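Carboxypeptidase Y inhibitor (Saccharomyces cerevisiae, PDB 1WPX) inhibits carboxypeptidase Y, a serine protease, specifically and potently as a member of the phosphatidylethanolamine-binding protein family. Local coordinates at residues G35-E40 against F166-Q171; F64-N69 against Q208-N213; D88-V93 against S137-K142; I13-K18 against S212-A217; I21-D24 against D28-F31. All coordinates share one frame; numbering follows the deposited sequence.

Interactions 1, 2 and 3 are buried and purely apolar across their segments: leucine, valine, alanine and phenylalanine side chains that fill the space between strands of the curved antiparallel sheet. Interactions 1 and 2 have centres about 4 Å apart, and neighbouring strands 162-170 and 208-217 supply one side of each. Interaction 3 adjoins both, through strand pairing and through Phe-64. Interaction 4, also buried, works instead through hydroxyl groups, docking helix 8-18 on strand 208-217, which it shares with interaction 2. Interaction 5 is partly buried and local, a short helix and a turn held by a backbone hydrogen bond; its Phe-31 touches Leu-209 of interaction 2.

Interaction 1 (G35-E40 against F166-Q171); sequences GILAVE and FLLYKQ
Leu-37 and Val-39 each carry a branch anti to the backbone N (CG of Leu-37, chi1 -173°, and CG1 of Val-39), which sends both side chains from strand 35-40 to meet Phe-166 and Leu-168. The two strands belong to the curved antiparallel sheet of the phosphatidylethanolamine-binding fold, but here they face each other across its interior rather than pairing edge to edge: their axes approach to 8.6 Å at 131° between chain directions. Leu-37 meets two residues of strand 162-170. Its CD2 reaches CB of Phe-166 at 4.0 Å, the side chains crossing at about a right angle, while its CD1 lies 4.4 Å from CD2 of Leu-168. All four residues are buried, and the layer continues onto strand 90-96, where Leu-92 touches both leucines. The backbone of Phe-166 pairs with that of Asn-213 on strand 208-217, whose ND2 also donates to the carbonyl of Leu-37, so a polar tie runs beside the apolar layer. The rings of Phe-64 and Phe-166 meet steeply. Over one face of the Phe-166 ring stands CG1 of Val-39, a CH-pi contact 4.1 Å from the centroid and 18° off the ring normal.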
# COMPACT_ATOMS: atom_id res chain seq x y z
N GLY B 35 -7.36 -4.48 -19.70
CA GLY B 35 -7.44 -3.20 -19.03
C GLY B 35 -7.84 -3.46 -17.60
O GLY B 35 -7.77 -4.60 -17.15
N ILE B 36 -8.25 -2.43 -16.87
CA ILE B 36 -8.67 -2.65 -15.51
C ILE B 36 -10.03 -1.99 -15.30
O ILE B 36 -10.30 -0.91 -15.82
CB ILE B 36 -7.63 -2.12 -14.48
CG1 ILE B 36 -7.78 -0.62 -14.29
CG2 ILE B 36 -6.21 -2.49 -14.91
CD1 ILE B 36 -8.61 -0.29 -13.07
N LEU B 37 -10.88 -2.67 -14.55
CA LEU B 37 -12.23 -2.18 -14.28
C LEU B 37 -12.36 -1.52 -12.91
O LEU B 37 -12.30 -2.19 -11.88
CB LEU B 37 -13.22 -3.33 -14.38
CG LEU B 37 -14.72 -3.00 -14.30
CD1 LEU B 37 -15.16 -2.16 -15.50
CD2 LEU B 37 -15.49 -4.30 -14.26
N ALA B 38 -12.52 -0.20 -12.90
CA ALA B 38 -12.69 0.51 -11.64
C ALA B 38 -14.18 0.53 -11.35
O ALA B 38 -14.98 0.93 -12.19
CB ALA B 38 -12.15 1.92 -11.74
N VAL B 39 -14.54 0.08 -10.16
CA VAL B 39 -15.94 0.04 -9.75
C VAL B 39 -16.04 0.70 -8.39
O VAL B 39 -15.17 0.53 -7.54
CB VAL B 39 -16.43 -1.43 -9.65
CG1 VAL B 39 -17.93 -1.47 -9.36
CG2 VAL B 39 -16.10 -2.17 -10.95
N GLU B 40 -17.12 1.45 -8.18
CA GLU B 40 -17.32 2.14 -6.91
C GLU B 40 -18.80 2.36 -6.60
O GLU B 40 -19.60 2.65 -7.49
CB GLU B 40 -16.62 3.49 -6.95
CG GLU B 40 -16.80 4.31 -5.70
CD GLU B 40 -16.29 5.72 -5.87
OE1 GLU B 40 -16.84 6.44 -6.73
OE2 GLU B 40 -15.35 6.09 -5.14
N PHE B 166 -17.28 -8.73 -10.59
CA PHE B 166 -17.70 -7.93 -11.73
C PHE B 166 -16.86 -8.36 -12.93
O PHE B 166 -15.64 -8.52 -12.81
CB PHE B 166 -17.48 -6.44 -11.47
CG PHE B 166 -18.42 -5.84 -10.47
CD1 PHE B 166 -18.01 -5.60 -9.16
CD2 PHE B 166 -19.72 -5.52 -10.84
CE1 PHE B 166 -18.88 -5.04 -8.24
CE2 PHE B 166 -20.60 -4.96 -9.92
CZ PHE B 166 -20.18 -4.72 -8.61
N LEU B 167 -17.52 -8.56 -14.07
CA LEU B 167 -16.82 -8.96 -15.29
C LEU B 167 -17.28 -8.14 -16.50
O LEU B 167 -18.49 -7.96 -16.72
CB LEU B 167 -17.05 -10.45 -15.59
CG LEU B 167 -16.65 -11.45 -14.50
CD1 LEU B 167 -17.86 -11.75 -13.64
CD2 LEU B 167 -16.16 -12.73 -15.13
N LEU B 168 -16.32 -7.64 -17.27
CA LEU B 168 -16.63 -6.84 -18.45
C LEU B 168 -16.35 -7.66 -19.71
O LEU B 168 -15.23 -8.14 -19.92
CB LEU B 168 -15.79 -5.56 -18.47
CG LEU B 168 -16.08 -4.61 -19.64
CD1 LEU B 168 -17.46 -4.03 -19.45
CD2 LEU B 168 -15.05 -3.49 -19.69
N TYR B 169 -17.38 -7.84 -20.54
CA TYR B 169 -17.22 -8.60 -21.78
C TYR B 169 -17.44 -7.74 -23.02
O TYR B 169 -18.23 -6.80 -23.01
CB TYR B 169 -18.22 -9.75 -21.84
CG TYR B 169 -17.97 -10.87 -20.86
CD1 TYR B 169 -18.51 -10.84 -19.58
CD2 TYR B 169 -17.21 -11.98 -21.23
CE1 TYR B 169 -18.31 -11.89 -18.68
CE2 TYR B 169 -17.00 -13.04 -20.35
CZ TYR B 169 -17.55 -12.98 -19.07
OH TYR B 169 -17.35 -14.04 -18.20
N LYS B 170 -16.72 -8.07 -24.09
CA LYS B 170 -16.88 -7.37 -25.35
C LYS B 170 -17.81 -8.26 -26.17
O LYS B 170 -17.57 -9.46 -26.29
CB LYS B 170 -15.55 -7.24 -26.09
CG LYS B 170 -15.72 -6.62 -27.46
CD LYS B 170 -14.50 -6.86 -28.34
CE LYS B 170 -14.76 -6.38 -29.76
NZ LYS B 170 -13.57 -6.54 -30.65
N GLN B 171 -18.88 -7.68 -26.71
CA GLN B 171 -19.83 -8.45 -27.51
C GLN B 171 -19.33 -8.58 -28.94
O GLN B 171 -18.57 -7.73 -29.41
CB GLN B 171 -21.20 -7.76 -27.51
CG GLN B 171 -21.77 -7.54 -26.11
CD GLN B 171 -23.05 -6.73 -26.11
OE1 GLN B 171 -23.55 -6.35 -25.04
NE2 GLN B 171 -23.60 -6.47 -27.29

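Interaction 2 (F64-N69 against Q208-N213); sequences FQFTFN and QLVASN
Strands 64-69 and 208-213 face each other without pairing, their backbones nearest at Phe-66 and Ala-211, whose CA atoms are 8.3 Å apart, so the ring of Phe-66 has to bridge the gap. A chi1 of 178° swings the Phe-66 ring away from its own backbone N and carries CZ and CE1 over to strand 208-217. Its CZ lies 3.4 Å from CG1 of Val-210 and its CE1 4.2 Å from CB of Ala-211; both methyl groups come in obliquely to the ring. The Phe-66 and Val-210 side chains cross at about a right angle, and CG1 of Val-210, itself anti to the backbone N, is the branch that touches. That two successive residues serve one ring follows from a classic beta bulge: Val-210 and Ala-211 both lie opposite Leu-168 of the neighbouring strand 162-170, and the extra residue turns both side chains toward strand 64-69. Both strands line the inside of the curled beta structure of this family. Phe-66 also packs on Leu-168, and Ala-211 on Leu-37, which joins the bulge to the apolar layer between strands 35-40 and 162-170. Phe-66 is backbone hydrogen-bonded to Ser-137 of the adjacent strand 134-140. Gln-65 points another way, its NE2 donating to the backbone of another protein chain in the assembly.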
# COMPACT_ATOMS: atom_id res chain seq x y z
N PHE B 64 -19.03 2.47 -13.00
CA PHE B 64 -17.92 1.76 -13.61
C PHE B 64 -17.05 2.65 -14.49
O PHE B 64 -17.50 3.68 -15.00
CB PHE B 64 -18.44 0.61 -14.47
CG PHE B 64 -19.31 -0.36 -13.72
CD1 PHE B 64 -18.75 -1.48 -13.11
CD2 PHE B 64 -20.69 -0.16 -13.65
CE1 PHE B 64 -19.56 -2.40 -12.43
CE2 PHE B 64 -21.51 -1.07 -12.97
CZ PHE B 64 -20.94 -2.19 -12.36
N GLN B 65 -15.80 2.24 -14.67
CA GLN B 65 -14.84 2.94 -15.51
C GLN B 65 -13.91 1.89 -16.07
O GLN B 65 -13.53 0.96 -15.36
CB GLN B 65 -14.01 3.97 -14.73
CG GLN B 65 -12.94 4.63 -15.61
CD GLN B 65 -11.96 5.49 -14.82
OE1 GLN B 65 -11.30 5.02 -13.91
NE2 GLN B 65 -11.87 6.77 -15.19
N PHE B 66 -13.54 2.03 -17.33
CA PHE B 66 -12.64 1.08 -17.97
C PHE B 66 -11.38 1.80 -18.42
O PHE B 66 -11.44 2.81 -19.10
CB PHE B 66 -13.32 0.44 -19.18
CG PHE B 66 -12.44 -0.52 -19.94
CD1 PHE B 66 -11.85 -1.61 -19.30
CD2 PHE B 66 -12.21 -0.34 -21.29
CE1 PHE B 66 -11.04 -2.50 -20.00
CE2 PHE B 66 -11.40 -1.23 -22.01
CZ PHE B 66 -10.82 -2.31 -21.36
N THR B 67 -10.24 1.29 -17.99
CA THR B 67 -8.98 1.89 -18.38
C THR B 67 -8.28 0.89 -19.28
O THR B 67 -7.96 -0.22 -18.87
CB THR B 67 -8.08 2.19 -17.16
OG1 THR B 67 -8.61 3.33 -16.46
CG2 THR B 67 -6.67 2.50 -17.60
N PHE B 68 -8.08 1.29 -20.53
CA PHE B 68 -7.40 0.42 -21.46
C PHE B 68 -5.95 0.86 -21.55
O PHE B 68 -5.65 2.06 -21.58
CB PHE B 68 -8.06 0.48 -22.85
CG PHE B 68 -7.25 -0.17 -23.93
CD1 PHE B 68 -6.39 0.59 -24.73
CD2 PHE B 68 -7.31 -1.55 -24.13
CE1 PHE B 68 -5.61 -0.02 -25.71
CE2 PHE B 68 -6.53 -2.17 -25.12
CZ PHE B 68 -5.68 -1.40 -25.91
N ASN B 69 -5.05 -0.11 -21.56
CA ASN B 69 -3.63 0.16 -21.64
C ASN B 69 -3.00 -0.81 -22.62
O ASN B 69 -2.76 -1.97 -22.27
CB ASN B 69 -2.97 0.02 -20.27
CG ASN B 69 -1.49 0.28 -20.31
OD1 ASN B 69 -1.05 1.34 -20.76
ND2 ASN B 69 -0.70 -0.68 -19.84
N GLN B 208 -16.30 -11.98 -25.18
CA GLN B 208 -14.87 -11.94 -24.91
C GLN B 208 -14.59 -11.20 -23.60
O GLN B 208 -14.83 -10.00 -23.51
CB GLN B 208 -14.15 -11.23 -26.06
CG GLN B 208 -12.65 -11.49 -26.13
CD GLN B 208 -11.93 -10.52 -27.05
OE1 GLN B 208 -12.40 -10.22 -28.15
NE2 GLN B 208 -10.79 -10.02 -26.60
N LEU B 209 -14.10 -11.92 -22.60
CA LEU B 209 -13.78 -11.32 -21.30
C LEU B 209 -12.66 -10.29 -21.47
O LEU B 209 -11.63 -10.59 -22.07
CB LEU B 209 -13.29 -12.40 -20.33
CG LEU B 209 -13.69 -12.29 -18.85
CD1 LEU B 209 -12.59 -12.91 -17.99
CD2 LEU B 209 -13.91 -10.84 -18.46
N VAL B 210 -12.86 -9.09 -20.95
CA VAL B 210 -11.85 -8.04 -21.07
C VAL B 210 -11.28 -7.59 -19.73
O VAL B 210 -10.10 -7.24 -19.65
CB VAL B 210 -12.42 -6.81 -21.84
CG1 VAL B 210 -11.47 -5.62 -21.72
CG2 VAL B 210 -12.58 -7.16 -23.31
N ALA B 211 -12.10 -7.59 -18.69
CA ALA B 211 -11.64 -7.15 -17.37
C ALA B 211 -12.49 -7.69 -16.23
O ALA B 211 -13.59 -8.21 -16.45
CB ALA B 211 -11.61 -5.63 -17.31
N SER B 212 -11.98 -7.55 -15.01
CA SER B 212 -12.68 -8.01 -13.82
C SER B 212 -12.15 -7.41 -12.51
O SER B 212 -10.96 -7.18 -12.35
CB SER B 212 -12.59 -9.53 -13.73
OG SER B 212 -13.22 -10.00 -12.55
N ASN B 213 -13.07 -7.15 -11.58
CA ASN B 213 -12.73 -6.62 -10.26
C ASN B 213 -13.67 -7.35 -9.31
O ASN B 213 -14.64 -7.97 -9.75
CB ASN B 213 -13.00 -5.12 -10.20
CG ASN B 213 -12.24 -4.43 -9.08
OD1 ASN B 213 -11.76 -5.07 -8.14
ND2 ASN B 213 -12.13 -3.11 -9.16

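Interaction 3 (D88-V93 against S137-K142); sequences DLFTLV and SEFNTK
Apolar packing carries the whole contact between segments 88-93 and 137-142, with Phe-139 meeting Phe-90 and Leu-92 on two corners of its ring. CE1 of Phe-139 is 4.3 Å from CD1 of Phe-90, which sits at the edge of the Phe-139 ring, near its plane; seen from the Phe-90 ring, the approach is oblique. On the other side of the ring's tip, CE2 of Phe-139 is 4.4 Å from CD2 of Leu-92, again obliquely. Both contacts are loose. Phe-139 owes this reach to CG lying beside its backbone N (chi1 -63°), from where the ring extends between the two residues.

Within segment 137-142, OG of Ser-137 donates to O of Glu-138 at 2.8 Å, in the carbonyl plane and on a lone pair. It is also hydrogen-bonded to N of Asn-122, which ties the strand to the adjoining loop.

In the antiparallel sheet of the phosphatidylethanolamine-binding fold, strand 110-120 pairs with both strands 90-96 and 134-140, and its Leu-120 touches Phe-90 and Phe-139. Leu-168 of strand 162-170 packs on all three contact residues, while Phe-64 and Phe-66 of strand 63-69 cover Phe-139.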
# COMPACT_ATOMS: atom_id res chain seq x y z
N ASP B 88 -17.71 -1.34 -30.92
CA ASP B 88 -17.72 -2.09 -29.67
C ASP B 88 -18.88 -1.86 -28.71
O ASP B 88 -19.21 -0.74 -28.35
CB ASP B 88 -16.41 -1.85 -28.91
CG ASP B 88 -15.23 -2.57 -29.53
OD1 ASP B 88 -15.45 -3.44 -30.41
OD2 ASP B 88 -14.08 -2.27 -29.13
N LEU B 89 -19.49 -2.96 -28.31
CA LEU B 89 -20.58 -2.95 -27.36
C LEU B 89 -20.14 -3.88 -26.23
O LEU B 89 -19.57 -4.94 -26.48
CB LEU B 89 -21.87 -3.47 -28.00
CG LEU B 89 -22.52 -2.55 -29.04
CD1 LEU B 89 -23.78 -3.22 -29.58
CD2 LEU B 89 -22.87 -1.21 -28.40
N PHE B 90 -20.39 -3.48 -24.99
CA PHE B 90 -19.96 -4.31 -23.86
C PHE B 90 -21.08 -4.83 -22.97
O PHE B 90 -22.21 -4.33 -22.99
CB PHE B 90 -18.96 -3.55 -22.99
CG PHE B 90 -17.76 -3.07 -23.74
CD1 PHE B 90 -17.80 -1.88 -24.46
CD2 PHE B 90 -16.58 -3.81 -23.74
CE1 PHE B 90 -16.69 -1.44 -25.18
CE2 PHE B 90 -15.46 -3.38 -24.44
CZ PHE B 90 -15.52 -2.20 -25.17
N THR B 91 -20.75 -5.87 -22.21
CA THR B 91 -21.67 -6.47 -21.26
C THR B 91 -21.00 -6.49 -19.89
O THR B 91 -19.86 -6.95 -19.74
CB THR B 91 -22.05 -7.91 -21.67
OG1 THR B 91 -23.07 -7.86 -22.67
CG2 THR B 91 -22.56 -8.70 -20.46
N LEU B 92 -21.72 -5.98 -18.91
CA LEU B 92 -21.23 -5.91 -17.54
C LEU B 92 -22.01 -6.90 -16.68
O LEU B 92 -23.24 -6.82 -16.58
CB LEU B 92 -21.42 -4.48 -17.02
CG LEU B 92 -20.48 -3.94 -15.95
CD1 LEU B 92 -19.05 -4.42 -16.17
CD2 LEU B 92 -20.54 -2.43 -16.03
N VAL B 93 -21.29 -7.83 -16.07
CA VAL B 93 -21.89 -8.86 -15.24
C VAL B 93 -21.46 -8.81 -13.77
O VAL B 93 -20.36 -8.36 -13.45
CB VAL B 93 -21.53 -10.27 -15.78
CG1 VAL B 93 -21.95 -11.35 -14.79
CG2 VAL B 93 -22.19 -10.49 -17.12
N SER B 137 -12.24 5.49 -19.53
CA SER B 137 -13.56 5.95 -19.90
C SER B 137 -14.68 5.28 -19.14
O SER B 137 -14.58 4.13 -18.73
CB SER B 137 -13.79 5.75 -21.40
OG SER B 137 -15.14 6.04 -21.75
N GLU B 138 -15.76 6.03 -18.95
CA GLU B 138 -16.94 5.51 -18.28
C GLU B 138 -17.85 5.02 -19.39
O GLU B 138 -17.54 5.18 -20.57
CB GLU B 138 -17.62 6.61 -17.48
CG GLU B 138 -16.72 7.20 -16.42
CD GLU B 138 -17.46 8.15 -15.51
OE1 GLU B 138 -18.03 9.14 -16.02
OE2 GLU B 138 -17.47 7.90 -14.28
N PHE B 139 -18.97 4.41 -19.03
CA PHE B 139 -19.88 3.90 -20.04
C PHE B 139 -21.05 4.83 -20.31
O PHE B 139 -21.43 5.63 -19.46
CB PHE B 139 -20.39 2.53 -19.62
CG PHE B 139 -19.31 1.51 -19.50
CD1 PHE B 139 -18.78 0.92 -20.64
CD2 PHE B 139 -18.79 1.17 -18.26
CE1 PHE B 139 -17.73 0.01 -20.55
CE2 PHE B 139 -17.74 0.27 -18.15
CZ PHE B 139 -17.21 -0.32 -19.30
N ASN B 140 -21.59 4.72 -21.52
CA ASN B 140 -22.75 5.50 -21.89
C ASN B 140 -23.91 4.55 -21.61
O ASN B 140 -24.12 3.58 -22.34
CB ASN B 140 -22.71 5.88 -23.36
CG ASN B 140 -23.84 6.80 -23.75
OD1 ASN B 140 -23.89 7.30 -24.87
ND2 ASN B 140 -24.76 7.03 -22.82
N THR B 141 -24.63 4.84 -20.53
CA THR B 141 -25.75 4.03 -20.08
C THR B 141 -27.00 4.11 -20.96
O THR B 141 -27.84 3.21 -20.92
CB THR B 141 -26.12 4.41 -18.64
OG1 THR B 141 -27.02 3.44 -18.10
CG2 THR B 141 -26.79 5.79 -18.61
N LYS B 142 -27.12 5.18 -21.74
CA LYS B 142 -28.27 5.41 -22.61
C LYS B 142 -28.89 4.18 -23.30
O LYS B 142 -29.81 3.55 -22.77
CB LYS B 142 -27.92 6.44 -23.69
CG LYS B 142 -27.66 7.83 -23.17
CD LYS B 142 -28.83 8.35 -22.37
CE LYS B 142 -28.49 9.68 -21.71
NZ LYS B 142 -29.53 10.10 -20.72

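Interaction 4 (I13-K18 against S212-A217); sequences IDSYKK and SNFFYA
OH of Tyr-16 donates a 2.6 Å hydrogen bond to O of Ser-212, anchoring helix 8-18 on strand 208-217. The oxygen lies at the edge of the Tyr-16 ring, in its plane, while the hydroxyl meets the carbonyl at 124° and tilted 29° from the carbonyl plane. CB of Ser-212 also packs 3.7 Å from OH of Tyr-16. One residue earlier on the helix, OG of Ser-15 lies in the plane of the Phe-214 ring at its edge, 3.4 Å from CE2 of Phe-214. The serine oxygen is anti to its own backbone N (chi1 -174°), which points it at that edge. Replacing Tyr-16 with a phenylalanine would probably leave the buried carbonyl of Ser-212 without this donor and weaken the helix's grip on the strand. Further out, OG of Ser-212 bonds O of Phe-166 on the adjacent strand, and Met-49 packs on both Ser-15 and Tyr-16. N of Phe-214 bonds OD1 of Asn-213 at 2.8 Å, and that OD1 also accepts from N of Met-49. The helix lies against the sheet of the phosphatidylethanolamine-binding fold, where the one hydrogen bond across the contact satisfies a buried carbonyl while Ser-15 and Phe-214 add packing.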
# COMPACT_ATOMS: atom_id res chain seq x y z
N ILE B 13 -3.58 -10.58 -12.12
CA ILE B 13 -3.51 -12.03 -12.24
C ILE B 13 -3.30 -12.64 -10.86
O ILE B 13 -3.99 -13.58 -10.48
CB ILE B 13 -2.34 -12.48 -13.15
CG1 ILE B 13 -2.42 -11.79 -14.52
CG2 ILE B 13 -2.40 -14.00 -13.35
CD1 ILE B 13 -3.60 -12.22 -15.35
N ASP B 14 -2.32 -12.11 -10.12
CA ASP B 14 -2.02 -12.62 -8.80
C ASP B 14 -3.24 -12.65 -7.90
O ASP B 14 -3.47 -13.63 -7.19
CB ASP B 14 -0.90 -11.80 -8.15
CG ASP B 14 0.43 -12.00 -8.85
OD1 ASP B 14 0.55 -12.97 -9.64
OD2 ASP B 14 1.37 -11.20 -8.62
N SER B 15 -4.02 -11.58 -7.93
CA SER B 15 -5.22 -11.52 -7.11
C SER B 15 -6.23 -12.60 -7.54
O SER B 15 -6.73 -13.35 -6.70
CB SER B 15 -5.86 -10.13 -7.21
OG SER B 15 -6.96 -10.00 -6.32
N TYR B 16 -6.51 -12.69 -8.84
CA TYR B 16 -7.46 -13.67 -9.38
C TYR B 16 -7.07 -15.08 -8.98
O TYR B 16 -7.93 -15.91 -8.69
CB TYR B 16 -7.50 -13.61 -10.91
CG TYR B 16 -7.93 -12.30 -11.51
CD1 TYR B 16 -7.41 -11.89 -12.75
CD2 TYR B 16 -8.84 -11.46 -10.86
CE1 TYR B 16 -7.79 -10.68 -13.34
CE2 TYR B 16 -9.23 -10.24 -11.44
CZ TYR B 16 -8.70 -9.86 -12.68
OH TYR B 16 -9.05 -8.67 -13.27
N LYS B 17 -5.77 -15.35 -8.99
CA LYS B 17 -5.26 -16.67 -8.63
C LYS B 17 -5.46 -16.97 -7.16
O LYS B 17 -6.12 -17.95 -6.80
CB LYS B 17 -3.77 -16.78 -8.94
CG LYS B 17 -3.45 -16.82 -10.42
CD LYS B 17 -1.96 -16.95 -10.66
CE LYS B 17 -1.39 -18.17 -9.94
NZ LYS B 17 0.08 -18.29 -10.14
N LYS B 18 -4.90 -16.12 -6.31
CA LYS B 18 -4.99 -16.31 -4.87
C LYS B 18 -6.42 -16.49 -4.37
O LYS B 18 -6.65 -17.21 -3.39
CB LYS B 18 -4.33 -15.13 -4.15
CG LYS B 18 -4.30 -15.26 -2.65
CD LYS B 18 -3.67 -14.04 -2.01
CE LYS B 18 -3.79 -14.09 -0.50
NZ LYS B 18 -3.20 -12.87 0.13
N SER B 212 -11.98 -7.55 -15.01
CA SER B 212 -12.68 -8.01 -13.82
C SER B 212 -12.15 -7.41 -12.51
O SER B 212 -10.96 -7.18 -12.35
CB SER B 212 -12.59 -9.53 -13.73
OG SER B 212 -13.22 -10.00 -12.55
N ASN B 213 -13.07 -7.15 -11.58
CA ASN B 213 -12.73 -6.62 -10.26
C ASN B 213 -13.67 -7.35 -9.31
O ASN B 213 -14.64 -7.97 -9.75
CB ASN B 213 -13.00 -5.12 -10.20
CG ASN B 213 -12.24 -4.43 -9.08
OD1 ASN B 213 -11.76 -5.07 -8.14
ND2 ASN B 213 -12.13 -3.11 -9.16
N PHE B 214 -13.41 -7.29 -8.01
CA PHE B 214 -14.29 -7.98 -7.07
C PHE B 214 -14.09 -7.52 -5.63
O PHE B 214 -13.10 -6.87 -5.30
CB PHE B 214 -14.07 -9.49 -7.16
CG PHE B 214 -12.80 -9.95 -6.51
CD1 PHE B 214 -12.85 -10.71 -5.34
CD2 PHE B 214 -11.57 -9.59 -7.03
CE1 PHE B 214 -11.68 -11.09 -4.70
CE2 PHE B 214 -10.39 -9.97 -6.39
CZ PHE B 214 -10.45 -10.72 -5.23
N PHE B 215 -15.04 -7.87 -4.78
CA PHE B 215 -14.97 -7.51 -3.38
C PHE B 215 -15.64 -8.60 -2.55
O PHE B 215 -16.24 -9.53 -3.09
CB PHE B 215 -15.65 -6.15 -3.14
CG PHE B 215 -17.16 -6.17 -3.24
CD1 PHE B 215 -17.94 -6.37 -2.10
CD2 PHE B 215 -17.80 -5.94 -4.45
CE1 PHE B 215 -19.34 -6.33 -2.17
CE2 PHE B 215 -19.21 -5.89 -4.54
CZ PHE B 215 -19.98 -6.09 -3.39
N TYR B 216 -15.49 -8.50 -1.23
CA TYR B 216 -16.08 -9.46 -0.32
C TYR B 216 -17.12 -8.76 0.54
O TYR B 216 -17.01 -7.58 0.85
CB TYR B 216 -15.03 -10.09 0.61
CG TYR B 216 -14.11 -11.12 -0.01
CD1 TYR B 216 -12.88 -10.76 -0.55
CD2 TYR B 216 -14.45 -12.48 0.01
CE1 TYR B 216 -12.00 -11.72 -1.07
CE2 TYR B 216 -13.59 -13.45 -0.51
CZ TYR B 216 -12.36 -13.06 -1.04
OH TYR B 216 -11.51 -14.01 -1.56
N ALA B 217 -18.14 -9.52 0.93
CA ALA B 217 -19.20 -9.02 1.78
C ALA B 217 -19.61 -10.20 2.65
O ALA B 217 -19.53 -11.36 2.23
CB ALA B 217 -20.37 -8.54 0.95

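Interaction 5 (I21-D24 against D28-F31); sequences ILED and DTSF
A type I beta turn from Asp-28 to Phe-31 folds back on the short, weakly bonded helix 21-24, with Leu-22 filling the angle between them. N of Asp-28 donates to O of Leu-22 at 3.0 Å, nearly in line with the carbonyl (161°), though the N-H itself is bent. CD1 of Leu-22 lies 4.1 Å from CA of Thr-29, and its CD2 touches the edge of the Phe-31 ring at CD1, 4.0 Å away. Cutting Leu-22 back to an alanine is likely to open a gap beside the Phe-31 ring edge and CA of Thr-29. The turn is also an Asx turn: OD2 of Asp-28 accepts from N of Ser-30 at 2.8 Å, from above the carboxylate plane, and from OG of Ser-30 at 2.6 Å, on its syn lone pair. Tyr-16 and Lys-17 of helix 8-18 pack on Leu-22. Alongside, Glu-23, its chain bent at chi2, brings OE2 within 3.4 Å of CG2 of Thr-29.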
# COMPACT_ATOMS: atom_id res chain seq x y z
N ILE B 21 -10.51 -16.88 -8.54
CA ILE B 21 -11.42 -16.28 -9.50
C ILE B 21 -11.23 -16.87 -10.90
O ILE B 21 -12.17 -16.93 -11.69
CB ILE B 21 -11.21 -14.75 -9.59
CG1 ILE B 21 -11.39 -14.11 -8.21
CG2 ILE B 21 -12.17 -14.15 -10.60
CD1 ILE B 21 -12.79 -14.18 -7.66
N LEU B 22 -10.02 -17.33 -11.20
CA LEU B 22 -9.71 -17.91 -12.51
C LEU B 22 -10.27 -19.32 -12.69
O LEU B 22 -10.53 -19.75 -13.81
CB LEU B 22 -8.20 -17.95 -12.75
CG LEU B 22 -7.43 -16.64 -12.83
CD1 LEU B 22 -5.96 -16.92 -13.09
CD2 LEU B 22 -8.00 -15.78 -13.95
N GLU B 23 -10.47 -20.04 -11.59
CA GLU B 23 -10.96 -21.40 -11.65
C GLU B 23 -12.43 -21.55 -11.28
O GLU B 23 -13.16 -22.30 -11.92
CB GLU B 23 -10.12 -22.31 -10.76
CG GLU B 23 -9.35 -21.57 -9.68
CD GLU B 23 -8.16 -20.80 -10.24
OE1 GLU B 23 -7.79 -19.74 -9.67
OE2 GLU B 23 -7.59 -21.27 -11.26
N ASP B 24 -12.86 -20.84 -10.26
CA ASP B 24 -14.25 -20.93 -9.83
C ASP B 24 -15.21 -20.17 -10.73
O ASP B 24 -16.34 -20.59 -10.92
CB ASP B 24 -14.41 -20.39 -8.41
CG ASP B 24 -13.49 -21.06 -7.44
OD1 ASP B 24 -13.48 -20.66 -6.26
OD2 ASP B 24 -12.78 -22.00 -7.86
N ASP B 28 -10.59 -20.03 -16.76
CA ASP B 28 -9.49 -19.91 -17.69
C ASP B 28 -8.27 -19.36 -16.96
O ASP B 28 -8.21 -18.17 -16.66
CB ASP B 28 -9.85 -18.98 -18.84
CG ASP B 28 -8.73 -18.84 -19.85
OD1 ASP B 28 -8.92 -18.14 -20.87
OD2 ASP B 28 -7.65 -19.43 -19.62
N THR B 29 -7.31 -20.23 -16.69
CA THR B 29 -6.11 -19.83 -15.97
C THR B 29 -5.08 -19.10 -16.83
O THR B 29 -4.02 -18.71 -16.33
CB THR B 29 -5.43 -21.04 -15.33
OG1 THR B 29 -5.01 -21.94 -16.37
CG2 THR B 29 -6.38 -21.76 -14.40
N SER B 30 -5.38 -18.92 -18.11
CA SER B 30 -4.46 -18.23 -19.00
C SER B 30 -4.96 -16.81 -19.27
O SER B 30 -4.30 -16.01 -19.93
CB SER B 30 -4.33 -18.99 -20.33
OG SER B 30 -5.52 -18.87 -21.09
N PHE B 31 -6.15 -16.51 -18.74
CA PHE B 31 -6.74 -15.20 -18.92
C PHE B 31 -5.78 -14.04 -18.67
O PHE B 31 -5.06 -14.01 -17.66
CB PHE B 31 -7.98 -15.05 -18.03
CG PHE B 31 -8.50 -13.65 -17.95
CD1 PHE B 31 -8.52 -12.96 -16.74
CD2 PHE B 31 -8.98 -13.01 -19.09
CE1 PHE B 31 -9.00 -11.66 -16.67
CE2 PHE B 31 -9.46 -11.70 -19.04
CZ PHE B 31 -9.47 -11.03 -17.82